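Local coordinates for N-acylhomoserine lactone dependent regulatory protein (Burkholderia cenocepacia, PDB 5L10) that probably acts as a LuxR-type quorum-sensing transcription factor, binding an N-acylhomoserine lactone through the N-terminal domain in this chain and DNA through a separate C-terminal domain, at residues H68-F73 against T103-D108; V92-F97 against V131-R136; P54-V59 against G74-D79. All blocks are in the same frame, centred on the assembly; numbering follows the deposited sequence.

Contact 1 (H68-F73 against T103-D108); sequences HRYVKF and TAFWHD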
loop_
_atom_site.group_PDB
_atom_site.type_symbol
_atom_site.label_atom_id
_atom_site.label_comp_id
_atom_site.label_asym_id
_atom_site.label_seq_id
_atom_site.Cartn_x
_atom_site.Cartn_y
_atom_site.Cartn_z
ATOM N N HIS A 68 -13.720 -21.410 -11.232
ATOM C CA HIS A 68 -14.572 -21.872 -12.324
ATOM C C HIS A 68 -16.021 -21.455 -12.111
ATOM O O HIS A 68 -16.699 -21.032 -13.054
ATOM C CB HIS A 68 -14.470 -23.391 -12.466
ATOM C CG HIS A 68 -15.471 -23.980 -13.412
ATOM N ND1 HIS A 68 -15.251 -24.070 -14.770
ATOM C CD2 HIS A 68 -16.697 -24.511 -13.195
ATOM C CE1 HIS A 68 -16.299 -24.633 -15.348
ATOM N NE2 HIS A 68 -17.190 -24.909 -14.414
ATOM N N ARG A 69 -16.515 -21.566 -10.877
ATOM C CA ARG A 69 -17.876 -21.131 -10.594
ATOM C C ARG A 69 -17.963 -19.617 -10.474
ATOM O O ARG A 69 -18.994 -19.030 -10.823
ATOM C CB ARG A 69 -18.383 -21.819 -9.328
ATOM C CG ARG A 69 -18.450 -23.331 -9.480
ATOM C CD ARG A 69 -18.320 -24.037 -8.150
ATOM N NE ARG A 69 -19.531 -23.934 -7.348
ATOM C CZ ARG A 69 -20.517 -24.823 -7.377
ATOM N NH1 ARG A 69 -20.432 -25.879 -8.175
ATOM N NH2 ARG A 69 -21.586 -24.660 -6.610
ATOM N N TYR A 70 -16.887 -18.974 -10.008
ATOM C CA TYR A 70 -16.814 -17.518 -10.034
ATOM C C TYR A 70 -16.967 -16.977 -11.452
ATOM O O TYR A 70 -17.500 -15.879 -11.646
ATOM C CB TYR A 70 -15.484 -17.060 -9.425
ATOM C CG TYR A 70 -15.371 -15.566 -9.209
ATOM C CD1 TYR A 70 -15.712 -14.994 -7.990
ATOM C CD2 TYR A 70 -14.911 -14.732 -10.218
ATOM C CE1 TYR A 70 -15.610 -13.631 -7.790
ATOM C CE2 TYR A 70 -14.806 -13.371 -10.027
ATOM C CZ TYR A 70 -15.156 -12.825 -8.812
ATOM O OH TYR A 70 -15.048 -11.468 -8.622
ATOM N N VAL A 71 -16.521 -17.733 -12.452
ATOM C CA VAL A 71 -16.590 -17.285 -13.839
ATOM C C VAL A 71 -17.935 -17.625 -14.467
ATOM O O VAL A 71 -18.599 -16.754 -15.034
ATOM C CB VAL A 71 -15.422 -17.888 -14.649
ATOM C CG1 VAL A 71 -15.630 -17.661 -16.136
ATOM C CG2 VAL A 71 -14.099 -17.278 -14.206
ATOM N N LYS A 72 -18.363 -18.889 -14.374
ATOM C CA LYS A 72 -19.584 -19.310 -15.055
ATOM C C LYS A 72 -20.835 -18.683 -14.451
ATOM O O LYS A 72 -21.848 -18.564 -15.148
ATOM C CB LYS A 72 -19.704 -20.837 -15.048
ATOM C CG LYS A 72 -20.256 -21.426 -13.761
ATOM C CD LYS A 72 -20.331 -22.947 -13.818
ATOM C CE LYS A 72 -21.397 -23.416 -14.791
ATOM N NZ LYS A 72 -21.588 -24.896 -14.745
ATOM N N PHE A 73 -20.791 -18.272 -13.186
ATOM C CA PHE A 73 -21.926 -17.606 -12.561
ATOM C C PHE A 73 -21.826 -16.087 -12.622
ATOM O O PHE A 73 -22.704 -15.405 -12.083
ATOM C CB PHE A 73 -22.076 -18.055 -11.103
ATOM C CG PHE A 73 -22.443 -19.506 -10.949
ATOM C CD1 PHE A 73 -23.103 -20.178 -11.967
ATOM C CD2 PHE A 73 -22.124 -20.199 -9.791
ATOM C CE1 PHE A 73 -23.438 -21.514 -11.834
ATOM C CE2 PHE A 73 -22.458 -21.538 -9.654
ATOM C CZ PHE A 73 -23.117 -22.194 -10.676
ATOM N N THR A 103 -26.453 -14.084 -1.464
ATOM C CA THR A 103 -26.515 -15.431 -0.907
ATOM C C THR A 103 -25.791 -16.437 -1.792
ATOM O O THR A 103 -25.060 -17.300 -1.290
ATOM C CB THR A 103 -27.972 -15.837 -0.703
ATOM O OG1 THR A 103 -28.649 -14.810 0.032
ATOM C CG2 THR A 103 -28.060 -17.143 0.071
ATOM N N ALA A 104 -25.964 -16.334 -3.113
ATOM C CA ALA A 104 -25.321 -17.283 -4.017
ATOM C C ALA A 104 -23.804 -17.152 -3.976
ATOM O O ALA A 104 -23.087 -18.156 -4.050
ATOM C CB ALA A 104 -25.833 -17.083 -5.442
ATOM N N PHE A 105 -23.296 -15.924 -3.856
ATOM C CA PHE A 105 -21.852 -15.713 -3.852
ATOM C C PHE A 105 -21.205 -16.377 -2.643
ATOM O O PHE A 105 -20.299 -17.207 -2.779
ATOM C CB PHE A 105 -21.550 -14.213 -3.878
ATOM C CG PHE A 105 -20.086 -13.882 -3.836
ATOM C CD1 PHE A 105 -19.352 -13.778 -5.006
ATOM C CD2 PHE A 105 -19.446 -13.656 -2.628
ATOM C CE1 PHE A 105 -18.007 -13.461 -4.972
ATOM C CE2 PHE A 105 -18.099 -13.340 -2.588
ATOM C CZ PHE A 105 -17.380 -13.242 -3.762
ATOM N N TRP A 106 -21.668 -16.024 -1.442
ATOM C CA TRP A 106 -21.074 -16.569 -0.228
ATOM C C TRP A 106 -21.315 -18.069 -0.094
ATOM O O TRP A 106 -20.505 -18.769 0.524
ATOM C CB TRP A 106 -21.615 -15.822 0.990
ATOM C CG TRP A 106 -21.225 -14.372 1.021
ATOM C CD1 TRP A 106 -22.060 -13.293 0.960
ATOM C CD2 TRP A 106 -19.895 -13.844 1.117
ATOM N NE1 TRP A 106 -21.332 -12.127 1.015
ATOM C CE2 TRP A 106 -20.002 -12.438 1.114
ATOM C CE3 TRP A 106 -18.625 -14.423 1.206
ATOM C CZ2 TRP A 106 -18.886 -11.604 1.193
ATOM C CZ3 TRP A 106 -17.520 -13.594 1.285
ATOM C CH2 TRP A 106 -17.658 -12.200 1.279
ATOM N N HIS A 107 -22.417 -18.576 -0.659
ATOM C CA HIS A 107 -22.680 -20.013 -0.639
ATOM C C HIS A 107 -21.547 -20.786 -1.302
ATOM O O HIS A 107 -21.001 -21.734 -0.727
ATOM C CB HIS A 107 -24.015 -20.301 -1.331
ATOM C CG HIS A 107 -24.242 -21.747 -1.651
ATOM N ND1 HIS A 107 -24.749 -22.642 -0.732
ATOM C CD2 HIS A 107 -24.049 -22.450 -2.793
ATOM C CE1 HIS A 107 -24.850 -23.835 -1.293
ATOM N NE2 HIS A 107 -24.431 -23.746 -2.542
ATOM N N ASP A 108 -21.168 -20.377 -2.514
ATOM C CA ASP A 108 -20.087 -21.049 -3.226
ATOM C C ASP A 108 -18.743 -20.829 -2.538
ATOM O O ASP A 108 -17.910 -21.740 -2.486
ATOM C CB ASP A 108 -20.045 -20.564 -4.674
ATOM C CG ASP A 108 -21.206 -21.084 -5.494
ATOM O OD1 ASP A 108 -21.529 -22.285 -5.369
ATOM O OD2 ASP A 108 -21.800 -20.298 -6.262
#

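Contact 2 (V92-F97 against V131-R136); sequences VVWNAF and VLTLVR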
loop_
_atom_site.group_PDB
_atom_site.type_symbol
_atom_site.label_atom_id
_atom_site.label_comp_id
_atom_site.label_asym_id
_atom_site.label_seq_id
_atom_site.Cartn_x
_atom_site.Cartn_y
_atom_site.Cartn_z
ATOM N N VAL A 92 -10.792 -4.983 4.334
ATOM C CA VAL A 92 -12.104 -5.561 4.608
ATOM C C VAL A 92 -11.909 -6.976 5.139
ATOM O O VAL A 92 -11.346 -7.834 4.448
ATOM C CB VAL A 92 -12.990 -5.569 3.354
ATOM C CG1 VAL A 92 -14.262 -6.356 3.609
ATOM C CG2 VAL A 92 -13.316 -4.154 2.933
ATOM N N VAL A 93 -12.374 -7.218 6.360
ATOM C CA VAL A 93 -12.408 -8.552 6.952
ATOM C C VAL A 93 -13.813 -9.108 6.777
ATOM O O VAL A 93 -14.798 -8.440 7.116
ATOM C CB VAL A 93 -12.013 -8.515 8.438
ATOM C CG1 VAL A 93 -12.013 -9.918 9.028
ATOM C CG2 VAL A 93 -10.657 -7.852 8.606
ATOM N N TRP A 94 -13.917 -10.324 6.248
ATOM C CA TRP A 94 -15.224 -10.893 5.955
ATOM C C TRP A 94 -15.271 -12.365 6.343
ATOM O O TRP A 94 -14.242 -13.033 6.468
ATOM C CB TRP A 94 -15.593 -10.709 4.476
ATOM C CG TRP A 94 -14.519 -11.104 3.511
ATOM C CD1 TRP A 94 -13.609 -10.280 2.914
ATOM C CD2 TRP A 94 -14.253 -12.420 3.013
ATOM N NE1 TRP A 94 -12.790 -11.004 2.079
ATOM C CE2 TRP A 94 -13.166 -12.320 2.122
ATOM C CE3 TRP A 94 -14.825 -13.676 3.238
ATOM C CZ2 TRP A 94 -12.643 -13.426 1.453
ATOM C CZ3 TRP A 94 -14.306 -14.770 2.574
ATOM C CH2 TRP A 94 -13.223 -14.640 1.695
ATOM N N ASN A 95 -16.501 -12.851 6.532
ATOM C CA ASN A 95 -16.797 -14.227 6.923
ATOM C C ASN A 95 -17.933 -14.728 6.044
ATOM O O ASN A 95 -19.045 -14.196 6.108
ATOM C CB ASN A 95 -17.184 -14.303 8.406
ATOM C CG ASN A 95 -17.444 -15.730 8.890
ATOM O OD1 ASN A 95 -18.034 -16.554 8.187
ATOM N ND2 ASN A 95 -17.009 -16.018 10.109
ATOM N N ALA A 96 -17.663 -15.764 5.247
ATOM C CA ALA A 96 -18.654 -16.239 4.285
ATOM C C ALA A 96 -19.945 -16.690 4.958
ATOM O O ALA A 96 -21.019 -16.598 4.355
ATOM C CB ALA A 96 -18.065 -17.372 3.443
ATOM N N PHE A 97 -19.873 -17.169 6.200
ATOM C CA PHE A 97 -21.083 -17.592 6.897
ATOM C C PHE A 97 -21.863 -16.432 7.498
ATOM O O PHE A 97 -23.016 -16.625 7.895
ATOM C CB PHE A 97 -20.746 -18.594 8.008
ATOM C CG PHE A 97 -20.135 -19.874 7.510
ATOM C CD1 PHE A 97 -20.905 -20.818 6.844
ATOM C CD2 PHE A 97 -18.792 -20.142 7.722
ATOM C CE1 PHE A 97 -20.342 -21.996 6.388
ATOM C CE2 PHE A 97 -18.225 -21.318 7.268
ATOM C CZ PHE A 97 -19.000 -22.245 6.601
ATOM N N VAL A 131 -6.867 -6.113 -6.106
ATOM C CA VAL A 131 -7.404 -6.575 -4.832
ATOM C C VAL A 131 -6.586 -7.773 -4.378
ATOM O O VAL A 131 -6.555 -8.804 -5.062
ATOM C CB VAL A 131 -8.889 -6.944 -4.949
ATOM C CG1 VAL A 131 -9.381 -7.560 -3.649
ATOM C CG2 VAL A 131 -9.702 -5.714 -5.307
ATOM N N LEU A 132 -5.931 -7.638 -3.226
ATOM C CA LEU A 132 -5.279 -8.760 -2.566
ATOM C C LEU A 132 -6.234 -9.341 -1.538
ATOM O O LEU A 132 -6.785 -8.606 -0.711
ATOM C CB LEU A 132 -3.977 -8.335 -1.885
ATOM C CG LEU A 132 -3.304 -9.441 -1.058
ATOM C CD1 LEU A 132 -2.715 -10.529 -1.957
ATOM C CD2 LEU A 132 -2.244 -8.866 -0.130
ATOM N N THR A 133 -6.432 -10.654 -1.593
ATOM C CA THR A 133 -7.365 -11.342 -0.711
ATOM C C THR A 133 -6.637 -12.489 -0.028
ATOM O O THR A 133 -6.080 -13.363 -0.701
ATOM C CB THR A 133 -8.578 -11.849 -1.494
ATOM O OG1 THR A 133 -9.309 -10.732 -2.014
ATOM C CG2 THR A 133 -9.486 -12.655 -0.605
ATOM N N LEU A 134 -6.626 -12.474 1.303
ATOM C CA LEU A 134 -6.009 -13.520 2.109
ATOM C C LEU A 134 -7.110 -14.271 2.843
ATOM O O LEU A 134 -7.860 -13.671 3.622
ATOM C CB LEU A 134 -5.008 -12.927 3.100
ATOM C CG LEU A 134 -3.961 -11.993 2.501
ATOM C CD1 LEU A 134 -3.052 -11.448 3.591
ATOM C CD2 LEU A 134 -3.165 -12.710 1.423
ATOM N N VAL A 135 -7.214 -15.574 2.596
ATOM C CA VAL A 135 -8.314 -16.369 3.127
ATOM C C VAL A 135 -7.764 -17.564 3.891
ATOM O O VAL A 135 -6.820 -18.224 3.442
ATOM C CB VAL A 135 -9.265 -16.845 2.010
ATOM C CG1 VAL A 135 -10.539 -17.399 2.616
ATOM C CG2 VAL A 135 -9.577 -15.710 1.056
ATOM N N ARG A 136 -8.360 -17.836 5.048
ATOM C CA ARG A 136 -8.148 -19.075 5.781
ATOM C C ARG A 136 -9.451 -19.864 5.814
ATOM O O ARG A 136 -10.544 -19.291 5.780
ATOM C CB ARG A 136 -7.648 -18.807 7.206
ATOM C CG ARG A 136 -8.036 -17.448 7.758
ATOM C CD ARG A 136 -7.231 -17.129 9.000
ATOM N NE ARG A 136 -7.604 -17.986 10.118
ATOM C CZ ARG A 136 -6.881 -18.129 11.223
ATOM N NH1 ARG A 136 -5.734 -17.480 11.351
ATOM N NH2 ARG A 136 -7.299 -18.930 12.194
#

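Contact 3 (P54-V59 against G74-D79); sequences PDMQIV and GYVTID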
loop_
_atom_site.group_PDB
_atom_site.type_symbol
_atom_site.label_atom_id
_atom_site.label_comp_id
_atom_site.label_asym_id
_atom_site.label_seq_id
_atom_site.Cartn_x
_atom_site.Cartn_y
_atom_site.Cartn_z
ATOM N N PRO A 54 -16.630 -5.135 -17.163
ATOM C CA PRO A 54 -15.426 -5.207 -16.323
ATOM C C PRO A 54 -14.777 -6.584 -16.386
ATOM O O PRO A 54 -15.426 -7.608 -16.166
ATOM C CB PRO A 54 -15.955 -4.899 -14.917
ATOM C CG PRO A 54 -17.212 -4.125 -15.146
ATOM C CD PRO A 54 -17.809 -4.676 -16.409
ATOM N N ASP A 55 -13.480 -6.598 -16.687
ATOM C CA ASP A 55 -12.715 -7.832 -16.805
ATOM C C ASP A 55 -11.865 -8.032 -15.558
ATOM O O ASP A 55 -11.138 -7.123 -15.139
ATOM C CB ASP A 55 -11.827 -7.819 -18.051
ATOM C CG ASP A 55 -10.927 -9.045 -18.143
ATOM O OD1 ASP A 55 -11.425 -10.129 -18.523
ATOM O OD2 ASP A 55 -9.718 -8.924 -17.843
HETATM N N MSE A 56 -11.952 -9.223 -14.981
HETATM C CA MSE A 56 -11.230 -9.555 -13.767
HETATM C C MSE A 56 -10.171 -10.610 -14.044
HETATM O O MSE A 56 -10.493 -11.764 -14.331
HETATM C CB MSE A 56 -12.203 -10.054 -12.698
HETATM C CG MSE A 56 -11.557 -10.465 -11.390
HETATM SE SE MSE A 56 -11.166 -8.962 -10.222
HETATM C CE MSE A 56 -12.983 -8.350 -9.864
ATOM N N GLN A 57 -8.906 -10.205 -13.971
ATOM C CA GLN A 57 -7.790 -11.134 -14.058
ATOM C C GLN A 57 -7.458 -11.639 -12.660
ATOM O O GLN A 57 -7.250 -10.842 -11.741
ATOM C CB GLN A 57 -6.571 -10.462 -14.687
ATOM C CG GLN A 57 -5.312 -11.298 -14.597
ATOM C CD GLN A 57 -4.204 -10.787 -15.491
ATOM O OE1 GLN A 57 -3.519 -11.568 -16.146
ATOM N NE2 GLN A 57 -4.016 -9.474 -15.519
ATOM N N ILE A 58 -7.415 -12.959 -12.499
ATOM C CA ILE A 58 -7.288 -13.580 -11.185
ATOM C C ILE A 58 -6.086 -14.510 -11.184
ATOM O O ILE A 58 -6.001 -15.421 -12.016
ATOM C CB ILE A 58 -8.556 -14.355 -10.790
ATOM C CG1 ILE A 58 -9.759 -13.415 -10.736
ATOM C CG2 ILE A 58 -8.350 -15.056 -9.457
ATOM C CD1 ILE A 58 -11.084 -14.118 -10.505
ATOM N N VAL A 59 -5.168 -14.290 -10.246
ATOM C CA VAL A 59 -4.102 -15.236 -9.944
ATOM C C VAL A 59 -4.198 -15.590 -8.467
ATOM O O VAL A 59 -4.603 -14.768 -7.638
ATOM C CB VAL A 59 -2.700 -14.681 -10.291
ATOM C CG1 VAL A 59 -2.615 -14.351 -11.770
ATOM C CG2 VAL A 59 -2.381 -13.456 -9.455
ATOM N N GLY A 74 -20.787 -15.547 -13.253
ATOM C CA GLY A 74 -20.684 -14.108 -13.446
ATOM C C GLY A 74 -20.534 -13.309 -12.171
ATOM O O GLY A 74 -21.122 -12.228 -12.045
ATOM N N TYR A 75 -19.738 -13.808 -11.222
ATOM C CA TYR A 75 -19.638 -13.162 -9.918
ATOM C C TYR A 75 -18.880 -11.842 -9.958
ATOM O O TYR A 75 -18.990 -11.057 -9.011
ATOM C CB TYR A 75 -18.974 -14.105 -8.916
ATOM C CG TYR A 75 -19.878 -15.213 -8.436
ATOM C CD1 TYR A 75 -21.257 -15.118 -8.574
ATOM C CD2 TYR A 75 -19.355 -16.354 -7.844
ATOM C CE1 TYR A 75 -22.088 -16.128 -8.136
ATOM C CE2 TYR A 75 -20.179 -17.371 -7.403
ATOM C CZ TYR A 75 -21.544 -17.252 -7.552
ATOM O OH TYR A 75 -22.370 -18.261 -7.116
ATOM N N VAL A 76 -18.110 -11.576 -11.018
ATOM C CA VAL A 76 -17.410 -10.296 -11.102
ATOM C C VAL A 76 -18.405 -9.146 -11.159
ATOM O O VAL A 76 -18.104 -8.028 -10.721
ATOM C CB VAL A 76 -16.453 -10.280 -12.313
ATOM C CG1 VAL A 76 -17.227 -10.412 -13.622
ATOM C CG2 VAL A 76 -15.615 -9.009 -12.312
ATOM N N THR A 77 -19.611 -9.402 -11.672
ATOM C CA THR A 77 -20.618 -8.352 -11.772
ATOM C C THR A 77 -21.082 -7.892 -10.395
ATOM O O THR A 77 -21.352 -6.703 -10.187
ATOM C CB THR A 77 -21.799 -8.857 -12.601
ATOM O OG1 THR A 77 -21.370 -9.091 -13.947
ATOM C CG2 THR A 77 -22.943 -7.849 -12.603
ATOM N N ILE A 78 -21.155 -8.812 -9.435
ATOM C CA ILE A 78 -21.820 -8.546 -8.165
ATOM C C ILE A 78 -20.932 -8.906 -6.980
ATOM O O ILE A 78 -21.431 -9.116 -5.869
ATOM C CB ILE A 78 -23.157 -9.312 -8.096
ATOM C CG1 ILE A 78 -22.968 -10.779 -8.502
ATOM C CG2 ILE A 78 -24.190 -8.655 -8.995
ATOM C CD1 ILE A 78 -22.541 -11.705 -7.374
ATOM N N ASP A 79 -19.619 -8.984 -7.200
ATOM C CA ASP A 79 -18.692 -9.393 -6.149
ATOM C C ASP A 79 -18.793 -8.456 -4.948
ATOM O O ASP A 79 -18.393 -7.289 -5.033
ATOM C CB ASP A 79 -17.256 -9.428 -6.680
ATOM C CG ASP A 79 -16.294 -10.154 -5.745
ATOM O OD1 ASP A 79 -16.403 -10.006 -4.509
ATOM O OD2 ASP A 79 -15.411 -10.874 -6.257
#

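Contact 1 (H68-F73 against T103-D108)
The guanidinium of R69 has the ring of F73 towards one face, where CE2 lies off-centre near the rim, and takes D108 at its edge, with D108 OD1 almost in its plane. The F73 ring is covered on one face by CG of its neighbour K72, and D108 OD2 sits at its edge, 3.5 Å from F73 CD2. This is helix-to-helix packing in the α/β autoinducer-binding domain of LuxR regulators: helix 64-72 lies beside helix 103-111, and Y70 of the former reaches on to M56 and I58 of the sheet.

The pairing of R69 with D108 illustrates a salt bridge gripped mainly from one nitrogen. R69 NH2 donates to D108 OD1 at 2.7 Å in a fairly straight bond (163°). NE adds a weak second bond to the same oxygen, R69 NE to D108 OD1 being 3.3 Å. The aliphatic chain of R69 bends at chi3 (74°), which turns this edge of the guanidinium towards the aspartate. The guanidinium and carboxylate planes stand 82° apart; D108 OD1 is met on its syn side, well out of the carboxylate plane, while OD2 lies by the F73 edge and close to Y75 OH. E65, a turn earlier, offers R69 NH1 only a long, weak ion pair.

Away from this charged border the contact is apolar. Y70 and F105 meet rim to rim, each touching the other at its edge rather than stacking, and F105 also packs edge-to-face with Y75. W106 stays out of the contact but backs F105 from within the same helix: F105 CD2 lies over the centre of the indole, 3.8 Å above its plane. Across the helices, the aromatic junction comes down to one carbon from each ring, Y70 CE1 and F105 CE1, 3.7 Å apart.

Contact 2 (V92-F97 against V131-R136)
W94 meets T133 and V135 with the far end of its indole, and the whole contact is made there, by the CZ2 and CH2 carbons of the six-membered ring. T133 brings its methyl to the ring edge, close to the plane, with T133 CG2 3.8 Å from W94 CZ2. V135 touches with both branches: its CG2, lying obliquely to the ring, is 3.8 Å from W94 CZ2, and its CG1 is 4.0 Å from W94 CH2. The tryptophan side chain runs roughly perpendicular to both branched side chains and rests against alternate residues on the same face of one strand.

The polar atoms in this tight part are matched by a shared partner, S119, whose OG is hydrogen-bonded to both W94 NE1 and T133 OG1. T133 OG1 also bonds a glycerol, probably from the crystallisation liquor, that may mark the ligand pocket expected in an autoinducer-binding domain.

The outer side is looser. N95 and F97 lie away from the strand 131-136, and F97 is exposed; here the chain is organised locally by an Asx turn, F97 N donating to N95 OD1 at 2.8 Å. R136 likewise stays clear of W94, and R136 NE is hydrogen-bonded to T139 O.

No backbone bond joins the two segments, and the nearest CA atoms, of W94 and V135, are 9.3 Å apart. Strand 116-123 runs between them and is antiparallel to both, while helix 80-87 touches W94 through I81 and V131 through I82 and V85, and strand 40-46 flanks V135 at Y40.

Contact 3 (P54-V59 against G74-D79)
V76 pushes one methyl, CG2, against the side chain of M56, which was deposited as selenomethionine, and that methyl makes the close contacts with M56. It is touched from two ends of the same chain: M56 CB lies 3.6 Å from V76 CG2, and M56 CE 3.7 Å from it. The chain of M56 doubles back at chi2 (81°) and chi3 (65°), which is how the terminal methyl returns to the carbon that its CB already meets. M56 and V76 lie alongside each other, running opposite ways. The third participant, P54, is poorly ordered and adds a looser edge, its O being 4.1 Å from V76 CG2.

In the fold this is the meeting of edge strand 56-60 with the loop that links helices 64-72 and 80-87 of the autoinducer-binding domain. The loop opens with a Schellman motif, in which G74 has positive phi and ends helix 64-72. It then makes a helix-like turn, with T77 N bonded to G74 O and I78 N to Y75 O, and V76 projects towards the strand from this turn. D79 closes the loop as N-cap of helix 80-87, its OD1 accepting weak bonds from the backbone N of I81 and of I82. Y70 of helix 64-72 packs against both M56 and V76, and R46 of strand 40-46 touches M56.

Overall arrangement
All three contacts lie in one α/β domain, and contact 1 is the hub. Its centre is about 11 Å from that of contact 3 and about 15 Å from that of contact 2. Y70 OH probably hydrogen-bonds D79 OD2 of contact 3 at 2.5 Å, while the rings of W106 and W94 of contact 2 meet with planes at about 45°. Contacts 2 and 3 do not touch, their nearest atoms being about 6 Å apart; contact 3 sits at outer strand 56-60, whereas contact 2 spans from outer strand 92-95 to central strand 129-136. Glycerol, probably from the crystallisation liquor, is found near Y70, M56, T133 and D79, consistent with a lactone pocket between sheet and helices, as in LuxR relatives.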